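Local coordinates for decapping nuclease RAI1 (PDB 5BTO), which removes NAD caps and other 5'-end caps from RNA as a metal-dependent hydrolase and binds and stimulates the exoribonuclease RAT1, at residues 85-88 with 89-92; 149-152 with 153-157; 344-347 with 348-352; 383-387 with 388-392. All coordinates share one frame; numbering follows the deposited sequence.

Contact 1: residues 85-88 with 89-92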
loop_
_atom_site.group_PDB
_atom_site.type_symbol
_atom_site.label_atom_id
_atom_site.label_comp_id
_atom_site.label_asym_id
_atom_site.label_seq_id
_atom_site.Cartn_x
_atom_site.Cartn_y
_atom_site.Cartn_z
ATOM N N SER A 85 -28.561 0.316 -6.671
ATOM C CA SER A 85 -28.572 0.397 -5.214
ATOM C C SER A 85 -29.025 1.776 -4.771
ATOM O O SER A 85 -28.493 2.791 -5.228
ATOM C CB SER A 85 -27.191 0.091 -4.636
ATOM O OG SER A 85 -27.026 -1.300 -4.417
ATOM N N ASP A 86 -29.987 1.799 -3.856
ATOM C CA ASP A 86 -30.700 3.016 -3.510
ATOM C C ASP A 86 -30.580 3.341 -2.022
ATOM O O ASP A 86 -31.154 2.652 -1.176
ATOM C CB ASP A 86 -32.170 2.836 -3.894
ATOM C CG ASP A 86 -33.012 4.054 -3.597
ATOM O OD1 ASP A 86 -32.443 5.152 -3.424
ATOM O OD2 ASP A 86 -34.252 3.908 -3.554
ATOM N N MET A 87 -29.842 4.397 -1.698
ATOM C CA MET A 87 -29.690 4.782 -0.307
ATOM C C MET A 87 -31.025 5.280 0.266
ATOM O O MET A 87 -31.246 5.215 1.470
ATOM C CB MET A 87 -28.585 5.838 -0.157
ATOM C CG MET A 87 -28.254 6.243 1.282
ATOM S SD MET A 87 -27.639 4.922 2.363
ATOM C CE MET A 87 -26.208 4.361 1.457
ATOM N N LYS A 88 -31.916 5.757 -0.600
ATOM C CA LYS A 88 -33.178 6.342 -0.152
ATOM C C LYS A 88 -34.033 5.340 0.620
ATOM O O LYS A 88 -34.530 5.636 1.715
ATOM C CB LYS A 88 -33.977 6.884 -1.339
ATOM C CG LYS A 88 -33.256 7.943 -2.147
ATOM C CD LYS A 88 -34.082 8.356 -3.357
ATOM C CE LYS A 88 -33.383 9.440 -4.155
ATOM N NZ LYS A 88 -32.040 9.007 -4.640
ATOM N N CYS A 89 -34.221 4.158 0.047
ATOM C CA CYS A 89 -35.026 3.138 0.716
ATOM C C CYS A 89 -34.346 2.632 1.993
ATOM O O CYS A 89 -35.009 2.406 3.006
ATOM C CB CYS A 89 -35.409 1.983 -0.231
ATOM S SG CYS A 89 -34.057 1.114 -1.074
ATOM N N LEU A 90 -33.030 2.461 1.948
ATOM C CA LEU A 90 -32.280 2.094 3.143
ATOM C C LEU A 90 -32.496 3.132 4.251
ATOM O O LEU A 90 -32.748 2.780 5.408
ATOM C CB LEU A 90 -30.787 1.917 2.826
ATOM C CG LEU A 90 -29.866 1.611 4.011
ATOM C CD1 LEU A 90 -30.410 0.429 4.830
ATOM C CD2 LEU A 90 -28.425 1.342 3.535
ATOM N N LEU A 91 -32.396 4.409 3.906
ATOM C CA LEU A 91 -32.600 5.451 4.913
ATOM C C LEU A 91 -34.033 5.491 5.420
ATOM O O LEU A 91 -34.272 5.794 6.586
ATOM C CB LEU A 91 -32.206 6.824 4.375
ATOM C CG LEU A 91 -30.718 6.910 4.070
ATOM C CD1 LEU A 91 -30.373 8.304 3.580
ATOM C CD2 LEU A 91 -29.901 6.541 5.300
ATOM N N THR A 92 -34.988 5.199 4.546
ATOM C CA THR A 92 -36.382 5.129 4.982
ATOM C C THR A 92 -36.546 4.026 6.032
ATOM O O THR A 92 -37.155 4.233 7.081
ATOM C CB THR A 92 -37.341 4.895 3.798
ATOM O OG1 THR A 92 -37.219 5.978 2.864
ATOM C CG2 THR A 92 -38.797 4.807 4.286
#
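Met-87 and Leu-90 have their CA atoms 5.1 Å apart on the opening turn of helix 87-101. The backbone ladder begins with Leu-91 N donating to Met-87 O at 2.8 Å and continues with Thr-92 N to Lys-88 O at 2.9 Å. Lys-88 O is gripped twice, since Thr-92 OG1 also donates to it, at 2.9 Å, from the other face of the carbonyl plane. Just ahead of the helix, Asp-86 holds CG anti to its backbone N (chi1 -179°), which swings the carboxylate forward to the open end of the first turn. There OD1 accepts from Lys-88 N at 2.9 Å, the N-H arriving from well above the carboxylate plane. Putting an alanine at Asp-86 would probably leave Lys-88 N without this acceptor and let the first turn fray. The doubly bent chain of Met-87 brings SD to 3.8 Å from Leu-90 CD2, while Met-87 CG meets Leu-91 CD1 at 3.7 Å. Beyond these, Leu-90 packs on strand 111-114 and Leu-91 on Phe-144. The arrangement is an aspartate N-cap, placed beside the substrate site: Asp-86 O accepts a hydrogen bond from the substrate-binding Tyr-114.

Contact 2: residues 149-152 with 153-157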
loop_
_atom_site.group_PDB
_atom_site.type_symbol
_atom_site.label_atom_id
_atom_site.label_comp_id
_atom_site.label_asym_id
_atom_site.label_seq_id
_atom_site.Cartn_x
_atom_site.Cartn_y
_atom_site.Cartn_z
ATOM N N GLU A 149 -24.887 6.947 -9.122
ATOM C CA GLU A 149 -25.955 6.662 -10.075
ATOM C C GLU A 149 -25.526 6.843 -11.530
ATOM O O GLU A 149 -25.712 5.949 -12.356
ATOM C CB GLU A 149 -27.179 7.532 -9.769
ATOM C CG GLU A 149 -28.390 7.218 -10.620
ATOM C CD GLU A 149 -29.643 7.910 -10.121
ATOM O OE1 GLU A 149 -29.661 8.344 -8.951
ATOM O OE2 GLU A 149 -30.609 8.022 -10.901
ATOM N N GLU A 150 -24.950 7.998 -11.838
ATOM C CA GLU A 150 -24.575 8.309 -13.215
ATOM C C GLU A 150 -23.488 7.354 -13.716
ATOM O O GLU A 150 -23.583 6.817 -14.817
ATOM C CB GLU A 150 -24.117 9.767 -13.335
ATOM C CG GLU A 150 -22.700 9.992 -12.840
ATOM C CD GLU A 150 -22.409 11.430 -12.479
ATOM O OE1 GLU A 150 -23.018 12.341 -13.084
ATOM O OE2 GLU A 150 -21.564 11.642 -11.583
ATOM N N ILE A 151 -22.465 7.130 -12.898
ATOM C CA ILE A 151 -21.373 6.246 -13.290
ATOM C C ILE A 151 -21.885 4.830 -13.527
ATOM O O ILE A 151 -21.513 4.182 -14.510
ATOM C CB ILE A 151 -20.230 6.250 -12.252
ATOM C CG1 ILE A 151 -19.479 7.586 -12.309
ATOM C CG2 ILE A 151 -19.280 5.076 -12.494
ATOM C CD1 ILE A 151 -18.348 7.711 -11.299
ATOM N N GLU A 152 -22.760 4.362 -12.642
ATOM C CA GLU A 152 -23.346 3.029 -12.791
ATOM C C GLU A 152 -24.158 2.905 -14.069
ATOM O O GLU A 152 -24.087 1.887 -14.758
ATOM C CB GLU A 152 -24.217 2.672 -11.585
ATOM C CG GLU A 152 -23.414 2.352 -10.353
ATOM C CD GLU A 152 -22.300 1.359 -10.636
ATOM O OE1 GLU A 152 -22.579 0.292 -11.234
ATOM O OE2 GLU A 152 -21.144 1.655 -10.268
ATOM N N LEU A 153 -24.937 3.937 -14.376
ATOM C CA LEU A 153 -25.758 3.938 -15.582
ATOM C C LEU A 153 -24.884 3.847 -16.823
ATOM O O LEU A 153 -25.124 3.031 -17.711
ATOM C CB LEU A 153 -26.622 5.198 -15.644
ATOM C CG LEU A 153 -27.890 5.198 -14.785
ATOM C CD1 LEU A 153 -28.551 6.574 -14.776
ATOM C CD2 LEU A 153 -28.860 4.137 -15.277
ATOM N N ALA A 154 -23.861 4.691 -16.872
ATOM C CA ALA A 154 -22.966 4.732 -18.018
ATOM C C ALA A 154 -22.200 3.424 -18.167
ATOM O O ALA A 154 -21.932 2.975 -19.281
ATOM C CB ALA A 154 -22.003 5.902 -17.894
ATOM N N ARG A 155 -21.859 2.814 -17.036
ATOM C CA ARG A 155 -21.012 1.629 -17.023
ATOM C C ARG A 155 -21.722 0.390 -17.572
ATOM O O ARG A 155 -21.151 -0.359 -18.365
ATOM C CB ARG A 155 -20.500 1.373 -15.606
ATOM C CG ARG A 155 -19.361 0.374 -15.506
ATOM C CD ARG A 155 -18.529 0.632 -14.253
ATOM N NE ARG A 155 -17.594 1.743 -14.434
ATOM C CZ ARG A 155 -16.951 2.359 -13.443
ATOM N NH1 ARG A 155 -17.142 1.993 -12.173
ATOM N NH2 ARG A 155 -16.120 3.351 -13.725
ATOM N N ARG A 156 -22.966 0.178 -17.158
ATOM C CA ARG A 156 -23.715 -0.984 -17.628
ATOM C C ARG A 156 -24.011 -0.888 -19.124
ATOM O O ARG A 156 -23.931 -1.883 -19.847
ATOM C CB ARG A 156 -25.007 -1.170 -16.827
ATOM C CG ARG A 156 -24.780 -1.553 -15.368
ATOM C CD ARG A 156 -26.070 -2.018 -14.710
ATOM N NE ARG A 156 -26.323 -1.339 -13.442
ATOM C CZ ARG A 156 -26.048 -1.851 -12.245
ATOM N NH1 ARG A 156 -25.510 -3.059 -12.142
ATOM N NH2 ARG A 156 -26.314 -1.152 -11.147
ATOM N N LYS A 157 -24.347 0.313 -19.585
ATOM C CA LYS A 157 -24.597 0.541 -21.002
ATOM C C LYS A 157 -23.315 0.350 -21.803
ATOM O O LYS A 157 -23.324 -0.262 -22.873
ATOM C CB LYS A 157 -25.160 1.945 -21.228
ATOM C CG LYS A 157 -25.553 2.226 -22.664
ATOM C CD LYS A 157 -26.519 1.170 -23.187
ATOM C CE LYS A 157 -26.897 1.439 -24.637
ATOM N NZ LYS A 157 -25.697 1.548 -25.518
HETATM O O HOH W 1 -19.226 0.389 -11.134
#
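Glu-152 reaches forward along helix 149-166 to Arg-155 and Arg-156 without forming a direct salt bridge to either. Its chain bends at chi2 (-49°), bringing the carboxylate alongside the next turn. A water fills the gap on one side: it donates to Glu-152 OE2, at a modelled 2.5 Å that is short and of doubtful exact length, and accepts from Arg-155 NH1 at 2.8 Å, in the plane of the guanidinium at its edge. Toward the other arginine, Glu-152 OE1 stands 4.0 Å from Arg-156 NH2, above one face of the guanidinium and toward its rim, with the two flat groups turned 68° apart; only charge acts here, as no N-H points at the oxygen. Arg-155 is held from two more sides. Ile-151 CG2 sits over the centre of one guanidinium face, 3.7 Å from Arg-155 CZ, and a salt bridge to Asp-133 takes NH1 as well. Leu-153 works through its backbone and branch together: its N donates to Glu-149 O at 3.0 Å, and Leu-153 CG rests 3.3 Å from that same oxygen, while the side chain packs on Met-84 and Glu-81. With two arginines close by, the buried carboxylate of Glu-152 is likely to be stabilised in its charged form, by one arginine through water and by the other through space.

Contact 3: residues 344-347 with 348-352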
loop_
_atom_site.group_PDB
_atom_site.type_symbol
_atom_site.label_atom_id
_atom_site.label_comp_id
_atom_site.label_asym_id
_atom_site.label_seq_id
_atom_site.Cartn_x
_atom_site.Cartn_y
_atom_site.Cartn_z
ATOM N N ILE A 344 -11.116 -0.108 5.012
ATOM C CA ILE A 344 -12.093 0.491 5.919
ATOM C C ILE A 344 -11.391 1.395 6.949
ATOM O O ILE A 344 -11.836 2.513 7.224
ATOM C CB ILE A 344 -12.931 -0.575 6.635
ATOM C CG1 ILE A 344 -13.781 -1.364 5.625
ATOM C CG2 ILE A 344 -13.840 0.067 7.682
ATOM C CD1 ILE A 344 -14.717 -0.522 4.786
ATOM N N GLU A 345 -10.303 0.905 7.528
ATOM C CA GLU A 345 -9.537 1.723 8.479
ATOM C C GLU A 345 -9.044 3.031 7.841
ATOM O O GLU A 345 -9.108 4.100 8.454
ATOM C CB GLU A 345 -8.351 0.930 9.015
ATOM C CG GLU A 345 -7.515 1.669 10.048
ATOM C CD GLU A 345 -6.231 0.925 10.377
ATOM O OE1 GLU A 345 -5.413 0.731 9.455
ATOM O OE2 GLU A 345 -6.040 0.523 11.549
ATOM N N TRP A 346 -8.548 2.932 6.610
ATOM C CA TRP A 346 -8.041 4.093 5.890
ATOM C C TRP A 346 -9.148 5.124 5.650
ATOM O O TRP A 346 -8.958 6.318 5.889
ATOM C CB TRP A 346 -7.432 3.636 4.560
ATOM C CG TRP A 346 -6.697 4.679 3.778
ATOM C CD1 TRP A 346 -5.540 5.314 4.134
ATOM C CD2 TRP A 346 -7.037 5.162 2.473
ATOM N NE1 TRP A 346 -5.147 6.173 3.131
ATOM C CE2 TRP A 346 -6.045 6.097 2.100
ATOM C CE3 TRP A 346 -8.087 4.899 1.585
ATOM C CZ2 TRP A 346 -6.071 6.770 0.877
ATOM C CZ3 TRP A 346 -8.114 5.562 0.368
ATOM C CH2 TRP A 346 -7.106 6.498 0.026
ATOM N N LEU A 347 -10.314 4.670 5.196
ATOM C CA LEU A 347 -11.406 5.603 4.939
ATOM C C LEU A 347 -11.786 6.346 6.202
ATOM O O LEU A 347 -11.991 7.559 6.173
ATOM C CB LEU A 347 -12.631 4.902 4.355
ATOM C CG LEU A 347 -12.426 4.310 2.962
ATOM C CD1 LEU A 347 -13.682 3.578 2.521
ATOM C CD2 LEU A 347 -12.052 5.400 1.960
ATOM N N LEU A 348 -11.884 5.621 7.313
ATOM C CA LEU A 348 -12.251 6.260 8.576
ATOM C C LEU A 348 -11.175 7.233 9.080
ATOM O O LEU A 348 -11.495 8.223 9.728
ATOM C CB LEU A 348 -12.621 5.222 9.638
ATOM C CG LEU A 348 -13.961 4.535 9.362
ATOM C CD1 LEU A 348 -14.191 3.356 10.310
ATOM C CD2 LEU A 348 -15.117 5.521 9.438
ATOM N N GLN A 349 -9.910 6.946 8.772
ATOM C CA GLN A 349 -8.803 7.817 9.157
ATOM C C GLN A 349 -8.714 9.077 8.299
ATOM O O GLN A 349 -8.345 10.153 8.792
ATOM C CB GLN A 349 -7.471 7.068 9.074
ATOM C CG GLN A 349 -7.198 6.109 10.221
ATOM C CD GLN A 349 -5.836 5.437 10.101
ATOM O OE1 GLN A 349 -5.020 5.819 9.263
ATOM N NE2 GLN A 349 -5.588 4.432 10.942
ATOM N N GLU A 350 -9.057 8.950 7.020
ATOM C CA GLU A 350 -8.808 10.024 6.052
ATOM C C GLU A 350 -9.993 10.957 5.785
ATOM O O GLU A 350 -9.808 12.063 5.274
ATOM C CB GLU A 350 -8.301 9.435 4.730
ATOM C CG GLU A 350 -6.985 8.684 4.861
ATOM C CD GLU A 350 -5.866 9.572 5.371
ATOM O OE1 GLU A 350 -5.878 10.787 5.074
ATOM O OE2 GLU A 350 -4.980 9.060 6.081
ATOM N N ILE A 351 -11.200 10.530 6.135
ATOM C CA ILE A 351 -12.377 11.367 5.927
ATOM C C ILE A 351 -12.817 11.952 7.264
ATOM O O ILE A 351 -13.270 11.222 8.125
ATOM C CB ILE A 351 -13.541 10.553 5.304
ATOM C CG1 ILE A 351 -13.127 9.989 3.941
ATOM C CG2 ILE A 351 -14.797 11.412 5.171
ATOM C CD1 ILE A 351 -14.146 9.067 3.309
ATOM N N PRO A 352 -12.652 13.275 7.454
ATOM C CA PRO A 352 -13.034 13.898 8.731
ATOM C C PRO A 352 -14.495 13.626 9.073
ATOM O O PRO A 352 -15.378 13.923 8.273
ATOM C CB PRO A 352 -12.805 15.394 8.479
ATOM C CG PRO A 352 -11.766 15.437 7.416
ATOM C CD PRO A 352 -12.038 14.237 6.526
#
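Trp-346 and Glu-350, one helical turn apart, supply the aromatic interaction of this last stretch of helix 333-350. Glu-350 CG lies over one face of the indole as a CH-pi contact, 3.8 Å from the centroid of the five-membered ring and 19° off its normal. The bend at chi2 of Glu-350 (-60°) then carries the carboxylate onward, its plane 39° from that of the ring, to a salt bridge with Lys-10. Were the indole of Trp-346 replaced by the methyl of an alanine, the methylene of Glu-350 would probably lose its aromatic floor and a gap would open against Phe-371 and Leu-373, which the indole also touches.

The polar contacts across the turn are mainly those of the backbone: Leu-348 N to Ile-344 O at 3.1 Å, Gln-349 N to Glu-345 O at 3.0 Å, Glu-350 N to Trp-346 O at 2.9 Å and Ile-351 N to Leu-347 O at 3.1 Å. Glu-345 and Gln-349 run side by side in the same direction; what meets is the amide NE2 of Gln-349 and the methylene CG of Glu-345, 3.5 Å apart.

Apolar contacts are looser. Ile-344 CG2 approaches Leu-348 CD1 at 4.2 Å, and both residues pack on Ala-228 of strand 228-235. Leu-347 and Ile-351 turn instead to strand 359-365, touching Val-362 and Tyr-360.

Ile-351 is the first residue to leave helical backbone angles, and Pro-352, lacking an N-H, follows. The whole is the C-terminal end of an amphipathic helix laid on the large mixed sheet, with Trp-346 also touching Lys-45 of the second subunit.

Contact 4: residues 383-387 with 388-392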
loop_
_atom_site.group_PDB
_atom_site.type_symbol
_atom_site.label_atom_id
_atom_site.label_comp_id
_atom_site.label_asym_id
_atom_site.label_seq_id
_atom_site.Cartn_x
_atom_site.Cartn_y
_atom_site.Cartn_z
ATOM N N ARG A 383 -25.595 17.753 -4.572
ATOM C CA ARG A 383 -26.421 16.719 -5.198
ATOM C C ARG A 383 -26.611 15.492 -4.290
ATOM O O ARG A 383 -27.722 14.965 -4.152
ATOM C CB ARG A 383 -25.830 16.303 -6.549
ATOM C CG ARG A 383 -26.496 15.069 -7.153
ATOM C CD ARG A 383 -25.935 14.719 -8.530
ATOM N NE ARG A 383 -24.507 14.398 -8.502
ATOM C CZ ARG A 383 -24.010 13.182 -8.291
ATOM N NH1 ARG A 383 -24.823 12.160 -8.078
ATOM N NH2 ARG A 383 -22.697 12.984 -8.291
ATOM N N LEU A 384 -25.533 15.033 -3.661
ATOM C CA LEU A 384 -25.618 13.845 -2.801
ATOM C C LEU A 384 -26.375 14.110 -1.497
ATOM O O LEU A 384 -27.193 13.294 -1.073
ATOM C CB LEU A 384 -24.221 13.293 -2.502
ATOM C CG LEU A 384 -23.421 12.848 -3.734
ATOM C CD1 LEU A 384 -21.962 12.567 -3.392
ATOM C CD2 LEU A 384 -24.059 11.626 -4.387
ATOM N N ARG A 385 -26.109 15.251 -0.869
ATOM C CA ARG A 385 -26.707 15.559 0.427
ATOM C C ARG A 385 -28.155 15.992 0.303
ATOM O O ARG A 385 -28.900 15.969 1.286
ATOM C CB ARG A 385 -25.901 16.645 1.156
ATOM C CG ARG A 385 -24.565 16.148 1.653
ATOM C CD ARG A 385 -23.756 17.237 2.342
ATOM N NE ARG A 385 -22.447 16.702 2.704
ATOM C CZ ARG A 385 -22.197 16.060 3.835
ATOM N NH1 ARG A 385 -23.171 15.891 4.729
ATOM N NH2 ARG A 385 -20.978 15.583 4.071
ATOM N N ASN A 386 -28.553 16.378 -0.905
ATOM C CA ASN A 386 -29.882 16.935 -1.120
ATOM C C ASN A 386 -30.754 16.123 -2.077
ATOM O O ASN A 386 -31.482 16.686 -2.897
ATOM C CB ASN A 386 -29.772 18.397 -1.569
ATOM C CG ASN A 386 -29.212 19.295 -0.480
ATOM O OD1 ASN A 386 -29.739 19.343 0.633
ATOM N ND2 ASN A 386 -28.135 20.002 -0.789
ATOM N N GLY A 387 -30.700 14.799 -1.955
ATOM C CA GLY A 387 -31.569 13.947 -2.746
ATOM C C GLY A 387 -31.034 12.578 -3.123
ATOM O O GLY A 387 -31.695 11.570 -2.875
ATOM N N GLU A 388 -29.851 12.523 -3.729
ATOM C CA GLU A 388 -29.342 11.239 -4.222
ATOM C C GLU A 388 -28.935 10.266 -3.115
ATOM O O GLU A 388 -29.287 9.087 -3.170
ATOM C CB GLU A 388 -28.200 11.404 -5.237
ATOM C CG GLU A 388 -27.555 10.051 -5.607
ATOM C CD GLU A 388 -26.689 10.087 -6.862
ATOM O OE1 GLU A 388 -26.906 10.975 -7.717
ATOM O OE2 GLU A 388 -25.797 9.211 -6.999
ATOM N N MET A 389 -28.204 10.753 -2.118
ATOM C CA MET A 389 -27.776 9.917 -0.994
ATOM C C MET A 389 -28.648 10.152 0.243
ATOM O O MET A 389 -29.381 9.261 0.680
ATOM C CB MET A 389 -26.302 10.188 -0.661
ATOM C CG MET A 389 -25.744 9.380 0.511
ATOM S SD MET A 389 -24.654 8.046 -0.004
ATOM C CE MET A 389 -23.666 8.943 -1.220
ATOM N N LEU A 390 -28.558 11.352 0.810
ATOM C CA LEU A 390 -29.386 11.713 1.958
ATOM C C LEU A 390 -30.753 12.179 1.483
ATOM O O LEU A 390 -30.867 12.857 0.452
ATOM C CB LEU A 390 -28.716 12.816 2.784
ATOM C CG LEU A 390 -27.315 12.517 3.325
ATOM C CD1 LEU A 390 -26.767 13.700 4.124
ATOM C CD2 LEU A 390 -27.290 11.239 4.152
ATOM N N THR A 391 -31.792 11.820 2.233
ATOM C CA THR A 391 -33.142 12.269 1.917
ATOM C C THR A 391 -33.557 13.360 2.895
ATOM O O THR A 391 -33.019 13.455 3.997
ATOM C CB THR A 391 -34.149 11.121 2.013
ATOM O OG1 THR A 391 -34.269 10.712 3.381
ATOM C CG2 THR A 391 -33.686 9.931 1.167
ATOM N N SER A 392 -34.516 14.184 2.500
ATOM C CA SER A 392 -34.989 15.240 3.391
ATOM C C SER A 392 -35.621 14.645 4.647
ATOM O O SER A 392 -35.450 15.171 5.746
ATOM C CB SER A 392 -35.957 16.186 2.673
ATOM O OG SER A 392 -37.094 15.499 2.181
#
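Leu-384 O is gripped by two consecutive backbone N-H groups. Met-389 N donates to it at 2.9 Å, in the carbonyl plane and on a lone pair, and Leu-390 N at 3.0 Å, tilted 17° from that plane. One residue earlier at each end than the Met-389 bond, Glu-388 N donates to Arg-383 O at 3.3 Å. Because Glu-388 and Met-389 each reach back five residues, the coil is wider than an alpha-helical turn. Gly-387 suits this path: at its backbone angles (phi 149°, psi -53°) a CB would be jammed against the carbonyl oxygen of the preceding residue.

Side chains brace the widened turn. Arg-383, bent at chi3, lies alongside the extended Glu-388 and forms a salt bridge through NH1 and OE1, the guanidinium met at its edge; the modelled separation is too short to be taken literally. Leu-384 lies alongside the same chain, its CD2 3.9 Å from Glu-388 CD. Leu-384 CB also meets Met-389 CB at 4.2 Å, and both side chains rest on Asn-135 of strand 132-139. Leu-390 CD1 lies 4.1 Å from Arg-385 CG, and the straight chain of Arg-385 carries its guanidinium on to Ala-138 O and Lys-358 O.

This is a wider pi-type turn at the C-terminal end of helix 378-388, with a glycine in it, leading through a short linker to the next helix, whose N-cap is Thr-391, with OG1 accepting from Phe-394 N.

Each contact spans a single stretch of chain, so none closes a long loop and none crosses or encloses another; from the N terminus they come strictly in series. Contact 1 starts helix 87-101, contact 2 starts helix 149-166, contact 3 ends helix 333-350 and contact 4 joins helix 378-388 to helix 392-400. Three of them converge in space. Contact 4 bridges the other two: Glu-388 O probably accepts from Lys-88 NZ of contact 1, and Glu-388 OE2 probably accepts from Glu-149 N at the start of contact 2. Met-389 also packs against Met-87. Contact 3 stands apart, its nearest atoms about 7 Å from those of contact 4.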